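Local coordinates for putative branched-chain amino acid ABC transporter, periplasmic branched-chain amino acid-binding protein (Pseudomonas protegens Pf-5, PDB 4RU0) that probably binds a branched-chain amino acid or similar small solute in the periplasm and delivers it to an ABC transporter for uptake, at residues 69-73 with 74-78; 291-295 with 296-300; 346-350 with 351-355. All blocks are in the same frame, centred on the assembly; numbering follows the deposited sequence.

Contact 1. Residues 69-73 with 74-78; sequences GGING and VKLVW
Ile71 and Val74 face each other across a tight turn and are joined by two backbone hydrogen bonds. Ile71 N donates to Val74 O at 2.8 Å, and Val74 N returns a bond of 2.9 Å to Ile71 O. Neither is straight: the N-H...O angles are 145° and 154°, and the second donor stands above the plane of the Ile71 carbonyl. The pair is a single antiparallel hydrogen-bonded bridge closed by a type I' beta turn through Asn72 and Gly73, both with positive phi. Gly70 adds a CA-H...O contact, its CA lying 3.3 Å from Val74 O, so that one carbonyl oxygen receives both an N-H and a C-H.

The side chains of Ile71 and Leu76 cross obliquely beside the turn. Leu76 CD1 lies 3.7 Å from Ile71 CG1 and equally near Ile71 CD1, while Leu76 CD2 approaches the same CD1 at 4.1 Å. Ile71 places CG1 beside its backbone N (chi1 -59°), which carries CD1 to the leucine methyls. Val74 CB lies 3.4 Å from Ile71 O, a consequence of the turn that brings the two residues together.

Around this shell, helix 47-67 supplies Ile64 against Ile71 and Leu61 against Leu76, and helix 325-348 brings Val338 and Ile341 onto Ile71. Lys75 bonds through its backbone to Gln34, and Val77 to Gln34 and Phe36, in strand 34-40, which runs parallel to 76-82.

At Gly73 the backbone angles themselves call for glycine, since a CB would jam against the carbonyl O of Asn72; at Gly70 phi is positive and a CB would run into Val74 O. Both are consistent with a sharp reversal, in which Ile71 O also takes a weak bond from Gln345 and the side chains of Ile71, Val74 and Leu76 are buried.

Contact 2. Residues 291-295 with 296-300; sequences PYPAG and SDFEI
Phe298 sets its ring edge against the carbonyls of the preceding loop and touches Pro293. The apolar part of the contact is a single approach, Pro293 CG to Phe298 CZ at 4.0 Å, with the two side chains crossing at about a right angle. The bond from CA to CB of Phe298 points toward the loop, and with CG beside the backbone N (chi1 -62°) the ring's CD2-CE2 edge meets Gly295 O.

The polar atoms near the ring are backbone carbonyls. Gly295 O lies in the ring plane at its edge, 3.5 Å from Phe298 CD2, and Ala294 O is also near that plane, 4.0 Å from CE2. Such an edge position sets the carbonyl oxygens against the ring's C-H groups. The contact spans the link from strand 287-290 to helix 299-309, a strand-to-helix connection in the periplasmic binding protein fold, and Phe298 occupies the N-cap position of that helix. Tyr292 of this loop packs on Trp269, which lines the pocket holding pentaoxaheptadecane in the crystal. An alanine in place of Phe298 would remove the ring and is likely to leave Pro293 CG without this apolar neighbour and the carbonyls of Ala294 and Gly295 without the ring edge.

Backbone constraint is concentrated at Gly295, whose phi of 144° would jam any CB against the preceding carbonyl; a CB there would also strike Phe298 CE2. Hydrogen bonding comes from outside, where Asn328 of helix 325-348 donates through ND2 to both Pro293 O and Gly295 O.

Contact 3. Residues 346-350 with 351-355; sequences GKFGK and RPLNG
The backbone leaves helix 325-348 at Gly349, with positive phi, and then folds through an inverse gamma turn centred on Lys350, in which Arg351 N makes a weak hydrogen bond to Gly349 O at 2.7 Å with an N-H...O angle of only 116°. Arg351 then doubles back on the helix end. Its CG stands between the backbone N and the carbonyl carbon (chi1 66°), and the chain runs extended from there to NE, laying one face of the guanidinium over Phe348 O. That oxygen faces the guanidinium plane rather than an N-H, so this is no hydrogen bond, and the very short approach of NH1 is doubtful in detail. NH2 also comes within 3.7 Å of Phe348 CB, and the ring and guanidinium planes are inclined by 61°. Leu353 CD2 also reaches Phe348 CB, at 3.7 Å, the two side chains crossing at about a right angle.

Leu353 is buried against Ile341, Ala344 and Gln345 of the same helix, while Glu357 of helix 355-363 touches Phe348 and forms a long, weak ion pair with Arg351 NH2.

A cation near this helix C terminus would probably interact favourably with the partial negative charge there, while Leu353 adds an apolar contact.

How the contacts relate
From the N terminus, contact 1 comes first, closing the tight turn that leads from helix 47-67 into strand 76-82. Contact 2 follows much later, at the passage from strand 287-290 into helix 299-309, and contact 3 then joins the end of helix 325-348 to the approach of helix 355-363. The three lie in series, with no nesting or crossing. Contacts 1 and 3 touch, their centres about 12 Å apart: Val74 CG2 packs 3.3 Å from Arg351 N, and Asn72 O packs against Lys350. Contact 2 stands apart, its centre about 24 Å from that of contact 1, yet helix 325-348 packs on contacts 1 and 2 and its own C-terminal end forms part of contact 3.

Contact 1. Residues 69-73 with 74-78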
loop_
_atom_site.group_PDB
_atom_site.type_symbol
_atom_site.label_atom_id
_atom_site.label_comp_id
_atom_site.label_asym_id
_atom_site.label_seq_id
_atom_site.Cartn_x
_atom_site.Cartn_y
_atom_site.Cartn_z
ATOM N N GLY A 69 8.559 25.869 2.827
ATOM C CA GLY A 69 7.907 26.692 3.828
ATOM C C GLY A 69 6.570 26.117 4.250
ATOM O O GLY A 69 5.624 26.855 4.542
ATOM N N GLY A 70 6.494 24.790 4.281
ATOM C CA GLY A 70 5.261 24.100 4.615
ATOM C C GLY A 70 4.365 23.983 3.400
ATOM O O GLY A 70 4.810 24.177 2.269
ATOM N N ILE A 71 3.097 23.662 3.633
ATOM C CA ILE A 71 2.140 23.516 2.543
ATOM C C ILE A 71 1.441 24.839 2.279
ATOM O O ILE A 71 0.591 25.265 3.061
ATOM C CB ILE A 71 1.083 22.432 2.845
ATOM C CG1 ILE A 71 1.753 21.075 3.077
ATOM C CG2 ILE A 71 0.075 22.337 1.712
ATOM C CD1 ILE A 71 0.793 19.986 3.490
ATOM N N ASN A 72 1.809 25.480 1.170
ATOM C CA ASN A 72 1.278 26.792 0.803
ATOM C C ASN A 72 1.347 27.794 1.950
ATOM O O ASN A 72 0.426 28.580 2.151
ATOM C CB ASN A 72 -0.166 26.673 0.316
ATOM C CG ASN A 72 -0.277 26.654 -1.194
ATOM O OD1 ASN A 72 0.724 26.548 -1.903
ATOM N ND2 ASN A 72 -1.503 26.758 -1.694
ATOM N N GLY A 73 2.436 27.748 2.708
ATOM C CA GLY A 73 2.637 28.663 3.814
ATOM C C GLY A 73 2.309 28.071 5.171
ATOM O O GLY A 73 2.793 28.550 6.196
ATOM N N VAL A 74 1.484 27.026 5.181
ATOM C CA VAL A 74 1.080 26.377 6.425
ATOM C C VAL A 74 2.108 25.353 6.892
ATOM O O VAL A 74 2.361 24.359 6.213
ATOM C CB VAL A 74 -0.279 25.678 6.279
ATOM C CG1 VAL A 74 -0.692 25.043 7.600
ATOM C CG2 VAL A 74 -1.327 26.661 5.803
ATOM N N LYS A 75 2.692 25.601 8.057
ATOM C CA LYS A 75 3.705 24.711 8.610
ATOM C C LYS A 75 3.088 23.412 9.120
ATOM O O LYS A 75 1.915 23.368 9.496
ATOM C CB LYS A 75 4.472 25.412 9.734
ATOM C CG LYS A 75 5.214 26.668 9.286
ATOM C CD LYS A 75 5.845 27.401 10.468
ATOM C CE LYS A 75 6.566 28.671 10.022
ATOM N NZ LYS A 75 7.234 29.356 11.165
ATOM N N LEU A 76 3.893 22.355 9.129
ATOM C CA LEU A 76 3.435 21.037 9.549
ATOM C C LEU A 76 4.031 20.661 10.899
ATOM O O LEU A 76 5.235 20.791 11.112
ATOM C CB LEU A 76 3.807 19.981 8.503
ATOM C CG LEU A 76 2.853 19.702 7.337
ATOM C CD1 LEU A 76 2.301 20.985 6.739
ATOM C CD2 LEU A 76 3.564 18.890 6.267
ATOM N N VAL A 77 3.189 20.197 11.813
ATOM C CA VAL A 77 3.677 19.714 13.097
ATOM C C VAL A 77 3.244 18.262 13.267
ATOM O O VAL A 77 2.123 17.898 12.916
ATOM C CB VAL A 77 3.167 20.590 14.275
ATOM C CG1 VAL A 77 1.654 20.684 14.268
ATOM C CG2 VAL A 77 3.676 20.062 15.608
ATOM N N TRP A 78 4.141 17.428 13.781
ATOM C CA TRP A 78 3.832 16.017 13.952
ATOM C C TRP A 78 4.308 15.486 15.296
ATOM O O TRP A 78 5.197 16.061 15.929
ATOM C CB TRP A 78 4.451 15.194 12.822
ATOM C CG TRP A 78 5.948 15.285 12.748
ATOM C CD1 TRP A 78 6.854 14.485 13.387
ATOM C CD2 TRP A 78 6.712 16.224 11.984
ATOM N NE1 TRP A 78 8.134 14.872 13.070
ATOM C CE2 TRP A 78 8.074 15.937 12.209
ATOM C CE3 TRP A 78 6.376 17.279 11.129
ATOM C CZ2 TRP A 78 9.098 16.667 11.612
ATOM C CZ3 TRP A 78 7.394 18.003 10.537
ATOM C CH2 TRP A 78 8.739 17.693 10.781
#

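Contact 2. Residues 291-295 with 296-300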
loop_
_atom_site.group_PDB
_atom_site.type_symbol
_atom_site.label_atom_id
_atom_site.label_comp_id
_atom_site.label_asym_id
_atom_site.label_seq_id
_atom_site.Cartn_x
_atom_site.Cartn_y
_atom_site.Cartn_z
ATOM N N PRO A 291 3.858 -0.772 -5.291
ATOM C CA PRO A 291 3.329 0.549 -5.623
ATOM C C PRO A 291 4.329 1.646 -5.265
ATOM O O PRO A 291 4.090 2.818 -5.558
ATOM C CB PRO A 291 2.074 0.640 -4.759
ATOM C CG PRO A 291 2.454 -0.108 -3.529
ATOM C CD PRO A 291 3.420 -1.208 -3.955
ATOM N N TYR A 292 5.409 1.260 -4.607
ATOM C CA TYR A 292 6.488 2.173 -4.267
ATOM C C TYR A 292 7.868 1.516 -4.357
ATOM O O TYR A 292 8.437 1.145 -3.347
ATOM C CB TYR A 292 6.270 2.785 -2.883
ATOM C CG TYR A 292 5.492 1.921 -1.924
ATOM C CD1 TYR A 292 6.053 0.795 -1.379
ATOM C CD2 TYR A 292 4.203 2.246 -1.553
ATOM C CE1 TYR A 292 5.364 0.010 -0.498
ATOM C CE2 TYR A 292 3.503 1.461 -0.680
ATOM C CZ TYR A 292 4.091 0.341 -0.155
ATOM O OH TYR A 292 3.410 -0.458 0.717
ATOM N N PRO A 293 8.391 1.378 -5.564
ATOM C CA PRO A 293 9.633 0.638 -5.842
ATOM C C PRO A 293 10.839 1.121 -5.039
ATOM O O PRO A 293 10.999 2.323 -4.803
ATOM C CB PRO A 293 9.862 0.886 -7.336
ATOM C CG PRO A 293 9.099 2.132 -7.643
ATOM C CD PRO A 293 7.884 2.065 -6.764
ATOM N N ALA A 294 11.675 0.177 -4.620
ATOM C CA ALA A 294 12.943 0.508 -3.982
ATOM C C ALA A 294 13.822 1.318 -4.930
ATOM O O ALA A 294 13.703 1.205 -6.150
ATOM C CB ALA A 294 13.664 -0.757 -3.538
ATOM N N GLY A 295 14.701 2.138 -4.362
ATOM C CA GLY A 295 15.604 2.959 -5.149
ATOM C C GLY A 295 15.842 4.302 -4.496
ATOM O O GLY A 295 14.912 4.927 -3.985
ATOM N N SER A 296 17.092 4.749 -4.507
ATOM C CA SER A 296 17.450 6.028 -3.903
ATOM C C SER A 296 17.917 7.016 -4.961
ATOM O O SER A 296 18.637 7.973 -4.663
ATOM C CB SER A 296 18.538 5.833 -2.846
ATOM O OG SER A 296 19.669 5.182 -3.399
ATOM N N ASP A 297 17.504 6.783 -6.202
ATOM C CA ASP A 297 17.964 7.601 -7.316
ATOM C C ASP A 297 16.833 8.362 -8.002
ATOM O O ASP A 297 17.020 8.924 -9.081
ATOM C CB ASP A 297 18.702 6.731 -8.335
ATOM C CG ASP A 297 20.037 6.234 -7.814
ATOM O OD1 ASP A 297 20.703 6.983 -7.069
ATOM O OD2 ASP A 297 20.418 5.092 -8.151
ATOM N N PHE A 298 15.661 8.384 -7.377
ATOM C CA PHE A 298 14.558 9.185 -7.893
ATOM C C PHE A 298 14.828 10.654 -7.602
ATOM O O PHE A 298 15.666 10.979 -6.760
ATOM C CB PHE A 298 13.229 8.748 -7.281
ATOM C CG PHE A 298 12.860 7.326 -7.594
ATOM C CD1 PHE A 298 12.213 7.010 -8.778
ATOM C CD2 PHE A 298 13.163 6.305 -6.707
ATOM C CE1 PHE A 298 11.875 5.703 -9.069
ATOM C CE2 PHE A 298 12.824 4.995 -6.992
ATOM C CZ PHE A 298 12.179 4.693 -8.174
ATOM N N GLU A 299 14.122 11.541 -8.298
ATOM C CA GLU A 299 14.357 12.973 -8.154
ATOM C C GLU A 299 14.188 13.443 -6.712
ATOM O O GLU A 299 15.052 14.145 -6.180
ATOM C CB GLU A 299 13.426 13.771 -9.065
ATOM C CG GLU A 299 13.663 15.275 -8.984
ATOM C CD GLU A 299 12.777 16.068 -9.921
ATOM O OE1 GLU A 299 11.805 15.494 -10.460
ATOM O OE2 GLU A 299 13.059 17.272 -10.119
ATOM N N ILE A 300 13.078 13.048 -6.089
ATOM C CA ILE A 300 12.776 13.452 -4.718
ATOM C C ILE A 300 13.862 12.973 -3.751
ATOM O O ILE A 300 14.219 13.686 -2.813
ATOM C CB ILE A 300 11.388 12.918 -4.257
ATOM C CG1 ILE A 300 11.069 13.369 -2.828
ATOM C CG2 ILE A 300 11.313 11.401 -4.369
ATOM C CD1 ILE A 300 10.895 14.869 -2.679
#

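Contact 3. Residues 346-350 with 351-355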
loop_
_atom_site.group_PDB
_atom_site.type_symbol
_atom_site.label_atom_id
_atom_site.label_comp_id
_atom_site.label_asym_id
_atom_site.label_seq_id
_atom_site.Cartn_x
_atom_site.Cartn_y
_atom_site.Cartn_z
ATOM N N GLY A 346 -7.038 24.527 -1.694
ATOM C CA GLY A 346 -7.510 25.180 -2.899
ATOM C C GLY A 346 -8.956 25.625 -2.784
ATOM O O GLY A 346 -9.434 26.428 -3.587
ATOM N N LYS A 347 -9.660 25.106 -1.784
ATOM C CA LYS A 347 -11.048 25.493 -1.562
ATOM C C LYS A 347 -11.263 26.031 -0.143
ATOM O O LYS A 347 -12.317 26.580 0.171
ATOM C CB LYS A 347 -11.988 24.310 -1.837
ATOM C CG LYS A 347 -13.466 24.677 -1.768
ATOM C CD LYS A 347 -14.383 23.627 -2.358
ATOM C CE LYS A 347 -15.833 24.083 -2.244
ATOM N NZ LYS A 347 -16.768 23.250 -3.048
ATOM N N PHE A 348 -10.260 25.898 0.715
ATOM C CA PHE A 348 -10.436 26.319 2.099
ATOM C C PHE A 348 -9.352 27.293 2.574
ATOM O O PHE A 348 -9.374 27.740 3.723
ATOM C CB PHE A 348 -10.492 25.091 3.016
ATOM C CG PHE A 348 -11.599 24.124 2.669
ATOM C CD1 PHE A 348 -12.929 24.480 2.830
ATOM C CD2 PHE A 348 -11.307 22.853 2.191
ATOM C CE1 PHE A 348 -13.944 23.592 2.514
ATOM C CE2 PHE A 348 -12.320 21.964 1.871
ATOM C CZ PHE A 348 -13.639 22.334 2.034
ATOM N N GLY A 349 -8.419 27.631 1.687
ATOM C CA GLY A 349 -7.419 28.643 1.985
ATOM C C GLY A 349 -6.206 28.120 2.727
ATOM O O GLY A 349 -6.234 27.024 3.282
ATOM N N LYS A 350 -5.136 28.911 2.731
ATOM C CA LYS A 350 -3.890 28.524 3.387
ATOM C C LYS A 350 -4.055 28.495 4.902
ATOM O O LYS A 350 -3.711 29.456 5.589
ATOM C CB LYS A 350 -2.757 29.484 3.011
ATOM C CG LYS A 350 -2.555 29.689 1.514
ATOM C CD LYS A 350 -1.647 30.891 1.256
ATOM C CE LYS A 350 -1.442 31.160 -0.231
ATOM N NZ LYS A 350 -0.593 30.131 -0.889
ATOM N N ARG A 351 -4.571 27.384 5.418
ATOM C CA ARG A 351 -4.817 27.241 6.848
ATOM C C ARG A 351 -4.966 25.774 7.237
ATOM O O ARG A 351 -5.263 24.934 6.384
ATOM C CB ARG A 351 -6.076 28.007 7.255
ATOM C CG ARG A 351 -7.344 27.437 6.666
ATOM C CD ARG A 351 -8.560 27.903 7.433
ATOM N NE ARG A 351 -9.679 26.976 7.281
ATOM C CZ ARG A 351 -10.690 27.156 6.437
ATOM N NH1 ARG A 351 -10.727 28.236 5.667
ATOM N NH2 ARG A 351 -11.665 26.257 6.369
ATOM N N PRO A 352 -4.747 25.460 8.526
ATOM C CA PRO A 352 -5.046 24.133 9.073
ATOM C C PRO A 352 -6.447 23.655 8.691
ATOM O O PRO A 352 -7.390 24.453 8.663
ATOM C CB PRO A 352 -4.921 24.351 10.577
ATOM C CG PRO A 352 -3.838 25.374 10.684
ATOM C CD PRO A 352 -4.041 26.304 9.509
ATOM N N LEU A 353 -6.568 22.362 8.395
ATOM C CA LEU A 353 -7.792 21.824 7.816
ATOM C C LEU A 353 -8.524 20.833 8.709
ATOM O O LEU A 353 -7.943 20.234 9.616
ATOM C CB LEU A 353 -7.482 21.149 6.484
ATOM C CG LEU A 353 -7.056 22.066 5.342
ATOM C CD1 LEU A 353 -6.617 21.238 4.143
ATOM C CD2 LEU A 353 -8.198 22.995 4.971
ATOM N N ASN A 354 -9.811 20.670 8.416
ATOM C CA ASN A 354 -10.676 19.704 9.078
ATOM C C ASN A 354 -10.557 18.315 8.477
ATOM O O ASN A 354 -10.141 18.167 7.331
ATOM C CB ASN A 354 -12.131 20.152 8.988
ATOM C CG ASN A 354 -12.655 20.657 10.293
ATOM O OD1 ASN A 354 -11.943 20.660 11.294
ATOM N ND2 ASN A 354 -13.907 21.101 10.302
ATOM N N GLY A 355 -10.953 17.303 9.246
ATOM C CA GLY A 355 -11.056 15.957 8.718
ATOM C C GLY A 355 -12.131 15.913 7.652
ATOM O O GLY A 355 -12.021 15.191 6.657
#